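Long-range contacts in hypothetical protein HI1011 (Haemophilus influenzae, PDB 1YZY), which catalyses the ATP-dependent phosphorylation of 3-oxo-tetronate to 3-oxo-tetronate 4-phosphate, as a member of the four-carbon acid sugar kinase family: residues A[266-272]-A[302-307]; A[287-291]-A[337-342]. All coordinates share one frame; numbering follows the deposited sequence.

Interaction 1: A[266-272]-A[302-307]; sequences YREKAPH and FAPMVY
Tyr266 lies with its ring edge along the 302-307 segment. Its hydroxyl OH is 2.7 Å from Ala303 O, close to the ring plane. Gln409 of helix 404-410 is a weak further partner of the same hydroxyl. At the same ring, Met305 SD sits 3.7 Å from Tyr266 CD2, also at the edge. This is a Met-aromatic contact. An extended start (chi1 162°) carries the Met305 chain out to the ring, and the turn at chi3 (75°) leaves SD and CE beside Tyr266 CD2. Phe302 CB packs 3.5 Å from Ala270 CB, and Lys269 O faces the edge of the phenylalanine ring. The backbones then join in a parallel bridge between His272 and Met305. Met305 N donates to Pro271 O at 2.8 Å, with an N-H...O angle of 169°. This starts the pairing of edge strand 272-274 with strand 305-307 in the nucleotide-binding C-terminal domain. Met305 and Tyr307 continue it through backbone bonds to Phe273, and strand 248-252 flanks strand 305-307 on its other edge. Further along, the Tyr307 hydroxyl OH lies over one face of the Arg267 guanidinium, 2.7 Å from NH2. The angle is too poor for a hydrogen bond. The imidazole of His272 is held by ND1, which donates to Ala270 O at 2.8 Å in both the ring and carbonyl planes. Arg267 CB rests over one face of that imidazole.

Interaction 2: A[287-291]-A[337-342]; sequences IEQLY and KLAAKL
Tyr291 presents one ring face to Lys341, whose NZ stands 3.9 Å above the ring centroid and only 6° off the normal. This cation-pi contact ties helix 286-295 to helix 324-345, two helices of the nucleotide-binding C-terminal domain. The short segments cross at -48°, with axes 9.7 Å apart. The lysine chain is bent at chi3 (98°) and again at chi4, which brings its ammonium back over the ring. Its CB also packs against Tyr291 CD1. Glu288 OE1 forms a long salt bridge with the same NZ, and a water links Glu288 OE2 to it. The firmer partner of Glu288 is Gln292, which donates to OE2. The buried side of the interface is apolar. Leu338 pushes CD1 against the Tyr291 backbone, 3.5 Å from CA, while its CD2 meets Leu290 CB. Leu342 CD2 reaches Tyr291 CD1 at 3.8 Å. Leu338 and Leu342 also touch Leu251 and Val249 of strand 248-252. At the outer end, Ile287 CD1 lies 3.6 Å from both CB and CD of the extended Lys337 chain. A second water donates to Lys341 O at 3.0 Å and is 3.2 Å from Tyr291 OH.

Both contacts lie in the nucleotide-binding C-terminal domain, with centres about 16 Å apart. Helix 286-295 is followed in the chain by strand 305-307, and the segments of the two contacts alternate. They meet at Val306, whose CG1 packs 4.1 Å from Leu290 CD2 and whose CG2 packs 4.1 Å from Leu338 CD2. Interaction 1 joins an edge strand to its neighbour, so backbone pairing is central. Interaction 2 joins two helices by apolar side chains, a cation-pi contact, a long salt bridge and water, with no direct hydrogen bond across it. Each is partly buried. Tyr266, Met305 and Tyr307 are among the buried residues of the first, and Leu290, Leu338 and Leu342 are those of the second. His272 and Lys337 are exposed.

Interaction 1: A[266-272]-A[302-307]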
loop_
_atom_site.group_PDB
_atom_site.type_symbol
_atom_site.label_atom_id
_atom_site.label_comp_id
_atom_site.label_asym_id
_atom_site.label_seq_id
_atom_site.Cartn_x
_atom_site.Cartn_y
_atom_site.Cartn_z
ATOM N N TYR A 266 22.344 -7.724 -12.241
ATOM C CA TYR A 266 23.048 -6.767 -11.400
ATOM C C TYR A 266 24.452 -7.205 -10.960
ATOM O O TYR A 266 25.344 -6.374 -10.821
ATOM C CB TYR A 266 22.199 -6.421 -10.175
ATOM C CG TYR A 266 22.727 -5.241 -9.389
ATOM C CD1 TYR A 266 22.891 -3.998 -9.998
ATOM C CD2 TYR A 266 23.074 -5.367 -8.039
ATOM C CE1 TYR A 266 23.384 -2.914 -9.289
ATOM C CE2 TYR A 266 23.571 -4.284 -7.320
ATOM C CZ TYR A 266 23.721 -3.067 -7.955
ATOM O OH TYR A 266 24.207 -1.996 -7.270
ATOM N N ARG A 267 24.643 -8.497 -10.705
ATOM C CA ARG A 267 25.949 -8.995 -10.282
ATOM C C ARG A 267 26.990 -8.709 -11.365
ATOM O O ARG A 267 28.198 -8.843 -11.158
ATOM C CB ARG A 267 25.885 -10.495 -10.007
ATOM C CG ARG A 267 25.643 -11.324 -11.244
ATOM C CD ARG A 267 26.141 -12.734 -11.051
ATOM N NE ARG A 267 25.399 -13.439 -10.015
ATOM C CZ ARG A 267 25.695 -14.665 -9.599
ATOM N NH1 ARG A 267 26.723 -15.317 -10.125
ATOM N NH2 ARG A 267 24.945 -15.251 -8.675
ATOM N N GLU A 268 26.491 -8.366 -12.543
ATOM C CA GLU A 268 27.309 -8.039 -13.696
ATOM C C GLU A 268 27.776 -6.583 -13.579
ATOM O O GLU A 268 28.828 -6.215 -14.105
ATOM C CB GLU A 268 26.452 -8.227 -14.955
ATOM C CG GLU A 268 27.079 -7.805 -16.270
ATOM C CD GLU A 268 26.041 -7.612 -17.370
ATOM O OE1 GLU A 268 25.156 -8.482 -17.525
ATOM O OE2 GLU A 268 26.103 -6.580 -18.071
ATOM N N LYS A 269 26.994 -5.773 -12.871
ATOM C CA LYS A 269 27.277 -4.350 -12.696
ATOM C C LYS A 269 27.921 -3.905 -11.374
ATOM O O LYS A 269 28.512 -2.818 -11.320
ATOM C CB LYS A 269 25.986 -3.535 -12.890
ATOM C CG LYS A 269 25.344 -3.614 -14.271
ATOM C CD LYS A 269 26.210 -2.952 -15.332
ATOM C CE LYS A 269 25.464 -2.820 -16.649
ATOM N NZ LYS A 269 24.978 -4.128 -17.164
ATOM N N ALA A 270 27.812 -4.707 -10.314
ATOM C CA ALA A 270 28.354 -4.289 -9.016
ATOM C C ALA A 270 28.910 -5.383 -8.090
ATOM O O ALA A 270 28.741 -6.579 -8.341
ATOM C CB ALA A 270 27.284 -3.467 -8.274
ATOM N N PRO A 271 29.609 -4.977 -7.008
ATOM C CA PRO A 271 30.178 -5.938 -6.054
ATOM C C PRO A 271 29.059 -6.827 -5.519
ATOM O O PRO A 271 28.033 -6.327 -5.068
ATOM C CB PRO A 271 30.712 -5.034 -4.944
ATOM C CG PRO A 271 31.081 -3.796 -5.670
ATOM C CD PRO A 271 29.907 -3.597 -6.582
ATOM N N HIS A 272 29.259 -8.132 -5.550
ATOM C CA HIS A 272 28.232 -9.042 -5.085
ATOM C C HIS A 272 28.802 -10.150 -4.219
ATOM O O HIS A 272 29.819 -10.764 -4.546
ATOM C CB HIS A 272 27.492 -9.636 -6.279
ATOM C CG HIS A 272 28.402 -10.148 -7.351
ATOM N ND1 HIS A 272 29.059 -9.310 -8.226
ATOM C CD2 HIS A 272 28.778 -11.405 -7.680
ATOM C CE1 HIS A 272 29.800 -10.030 -9.049
ATOM N NE2 HIS A 272 29.648 -11.305 -8.740
ATOM N N PHE A 302 28.190 1.380 -8.309
ATOM C CA PHE A 302 26.913 0.828 -7.868
ATOM C C PHE A 302 27.039 0.137 -6.510
ATOM O O PHE A 302 28.037 -0.532 -6.226
ATOM C CB PHE A 302 26.347 -0.128 -8.923
ATOM C CG PHE A 302 25.802 0.572 -10.145
ATOM C CD1 PHE A 302 24.868 1.606 -10.014
ATOM C CD2 PHE A 302 26.225 0.206 -11.425
ATOM C CE1 PHE A 302 24.366 2.265 -11.137
ATOM C CE2 PHE A 302 25.728 0.859 -12.557
ATOM C CZ PHE A 302 24.798 1.890 -12.411
ATOM N N ALA A 303 26.040 0.351 -5.660
ATOM C CA ALA A 303 26.002 -0.220 -4.320
ATOM C C ALA A 303 26.291 -1.718 -4.290
ATOM O O ALA A 303 25.891 -2.461 -5.192
ATOM C CB ALA A 303 24.668 0.059 -3.685
ATOM N N PRO A 304 27.025 -2.178 -3.262
ATOM C CA PRO A 304 27.353 -3.600 -3.148
ATOM C C PRO A 304 26.111 -4.424 -2.788
ATOM O O PRO A 304 25.239 -3.970 -2.053
ATOM C CB PRO A 304 28.403 -3.609 -2.040
ATOM C CG PRO A 304 27.960 -2.510 -1.161
ATOM C CD PRO A 304 27.614 -1.416 -2.148
ATOM N N MET A 305 26.043 -5.644 -3.292
ATOM C CA MET A 305 24.893 -6.488 -3.027
ATOM C C MET A 305 25.231 -7.842 -2.396
ATOM O O MET A 305 26.036 -8.649 -2.875
ATOM C CB MET A 305 24.163 -6.789 -4.347
ATOM C CG MET A 305 23.210 -7.984 -4.286
ATOM S SD MET A 305 22.261 -8.247 -5.787
ATOM C CE MET A 305 23.483 -8.947 -6.905
ATOM N N VAL A 306 24.557 -8.060 -1.268
ATOM C CA VAL A 306 24.559 -9.265 -0.451
ATOM C C VAL A 306 23.237 -9.958 -0.775
ATOM O O VAL A 306 22.169 -9.406 -0.504
ATOM C CB VAL A 306 24.634 -9.028 1.063
ATOM C CG1 VAL A 306 24.831 -10.349 1.767
ATOM C CG2 VAL A 306 25.762 -8.084 1.401
ATOM N N TYR A 307 23.299 -11.164 -1.326
ATOM C CA TYR A 307 22.078 -11.852 -1.717
ATOM C C TYR A 307 21.945 -13.325 -1.372
ATOM O O TYR A 307 22.920 -14.074 -1.389
ATOM C CB TYR A 307 21.862 -11.687 -3.226
ATOM C CG TYR A 307 22.926 -12.339 -4.088
ATOM C CD1 TYR A 307 22.680 -13.550 -4.736
ATOM C CD2 TYR A 307 24.188 -11.751 -4.241
ATOM C CE1 TYR A 307 23.659 -14.160 -5.507
ATOM C CE2 TYR A 307 25.168 -12.348 -5.009
ATOM C CZ TYR A 307 24.901 -13.553 -5.637
ATOM O OH TYR A 307 25.886 -14.166 -6.375
#

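Interaction 2: A[287-291]-A[337-342]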
loop_
_atom_site.group_PDB
_atom_site.type_symbol
_atom_site.label_atom_id
_atom_site.label_comp_id
_atom_site.label_asym_id
_atom_site.label_seq_id
_atom_site.Cartn_x
_atom_site.Cartn_y
_atom_site.Cartn_z
ATOM N N ILE A 287 28.273 -12.504 10.126
ATOM C CA ILE A 287 27.710 -11.169 10.071
ATOM C C ILE A 287 28.824 -10.126 10.073
ATOM O O ILE A 287 28.720 -9.100 9.402
ATOM C CB ILE A 287 26.712 -10.954 11.232
ATOM C CG1 ILE A 287 25.505 -11.885 11.031
ATOM C CG2 ILE A 287 26.280 -9.490 11.315
ATOM C CD1 ILE A 287 24.557 -11.957 12.203
ATOM N N GLU A 288 29.893 -10.393 10.816
ATOM C CA GLU A 288 31.013 -9.459 10.873
ATOM C C GLU A 288 31.773 -9.446 9.556
ATOM O O GLU A 288 32.271 -8.407 9.134
ATOM C CB GLU A 288 31.965 -9.806 12.020
ATOM C CG GLU A 288 33.065 -8.753 12.265
ATOM C CD GLU A 288 32.530 -7.416 12.774
ATOM O OE1 GLU A 288 31.455 -7.395 13.419
ATOM O OE2 GLU A 288 33.196 -6.381 12.545
ATOM N N GLN A 289 31.882 -10.607 8.919
ATOM C CA GLN A 289 32.581 -10.706 7.646
ATOM C C GLN A 289 31.821 -9.919 6.574
ATOM O O GLN A 289 32.417 -9.145 5.827
ATOM C CB GLN A 289 32.718 -12.168 7.218
ATOM C CG GLN A 289 33.626 -12.361 6.015
ATOM C CD GLN A 289 33.392 -13.675 5.300
ATOM O OE1 GLN A 289 32.940 -14.651 5.896
ATOM N NE2 GLN A 289 33.708 -13.709 4.010
ATOM N N LEU A 290 30.514 -10.154 6.490
ATOM C CA LEU A 290 29.650 -9.477 5.525
ATOM C C LEU A 290 29.657 -7.967 5.730
ATOM O O LEU A 290 29.594 -7.210 4.761
ATOM C CB LEU A 290 28.207 -9.977 5.647
ATOM C CG LEU A 290 27.866 -11.431 5.335
ATOM C CD1 LEU A 290 26.443 -11.698 5.750
ATOM C CD2 LEU A 290 28.054 -11.712 3.864
ATOM N N TYR A 291 29.643 -7.541 6.991
ATOM C CA TYR A 291 29.654 -6.118 7.333
ATOM C C TYR A 291 30.908 -5.436 6.801
ATOM O O TYR A 291 30.835 -4.362 6.195
ATOM C CB TYR A 291 29.576 -5.939 8.853
ATOM C CG TYR A 291 29.869 -4.532 9.336
ATOM C CD1 TYR A 291 28.905 -3.526 9.251
ATOM C CD2 TYR A 291 31.104 -4.209 9.893
ATOM C CE1 TYR A 291 29.166 -2.240 9.715
ATOM C CE2 TYR A 291 31.374 -2.923 10.358
ATOM C CZ TYR A 291 30.401 -1.948 10.269
ATOM O OH TYR A 291 30.649 -0.690 10.764
ATOM N N LYS A 337 20.569 -8.356 11.177
ATOM C CA LYS A 337 21.709 -7.927 11.977
ATOM C C LYS A 337 22.742 -7.130 11.180
ATOM O O LYS A 337 23.435 -6.267 11.739
ATOM C CB LYS A 337 22.337 -9.116 12.709
ATOM C CG LYS A 337 21.533 -9.539 13.930
ATOM C CD LYS A 337 22.136 -10.744 14.633
ATOM C CE LYS A 337 21.246 -11.194 15.793
ATOM N NZ LYS A 337 21.665 -12.501 16.378
ATOM N N LEU A 338 22.829 -7.406 9.879
ATOM C CA LEU A 338 23.749 -6.697 9.009
ATOM C C LEU A 338 23.210 -5.301 8.761
ATOM O O LEU A 338 23.949 -4.320 8.828
ATOM C CB LEU A 338 23.900 -7.439 7.685
ATOM C CG LEU A 338 24.747 -6.818 6.564
ATOM C CD1 LEU A 338 26.174 -6.554 7.022
ATOM C CD2 LEU A 338 24.740 -7.749 5.361
ATOM N N ALA A 339 21.914 -5.214 8.478
ATOM C CA ALA A 339 21.266 -3.935 8.210
ATOM C C ALA A 339 21.372 -3.000 9.399
ATOM O O ALA A 339 21.454 -1.782 9.234
ATOM C CB ALA A 339 19.818 -4.146 7.847
ATOM N N ALA A 340 21.303 -3.563 10.599
ATOM C CA ALA A 340 21.409 -2.767 11.817
ATOM C C ALA A 340 22.829 -2.231 11.994
ATOM O O ALA A 340 23.018 -1.098 12.440
ATOM C CB ALA A 340 21.005 -3.590 13.021
ATOM N N LYS A 341 23.820 -3.055 11.662
ATOM C CA LYS A 341 25.223 -2.660 11.773
ATOM C C LYS A 341 25.572 -1.610 10.728
ATOM O O LYS A 341 26.293 -0.655 11.020
ATOM C CB LYS A 341 26.149 -3.874 11.627
ATOM C CG LYS A 341 25.994 -4.910 12.740
ATOM C CD LYS A 341 27.032 -6.023 12.652
ATOM C CE LYS A 341 28.215 -5.796 13.595
ATOM N NZ LYS A 341 29.029 -4.583 13.276
ATOM N N LEU A 342 25.061 -1.793 9.512
ATOM C CA LEU A 342 25.315 -0.855 8.421
ATOM C C LEU A 342 24.705 0.509 8.706
ATOM O O LEU A 342 25.293 1.531 8.354
ATOM C CB LEU A 342 24.782 -1.401 7.093
ATOM C CG LEU A 342 25.412 -2.691 6.567
ATOM C CD1 LEU A 342 24.641 -3.193 5.370
ATOM C CD2 LEU A 342 26.873 -2.465 6.213
HETATM O O HOH W 1 31.917 -3.952 14.166
HETATM O O HOH W 2 28.461 -0.384 13.049
#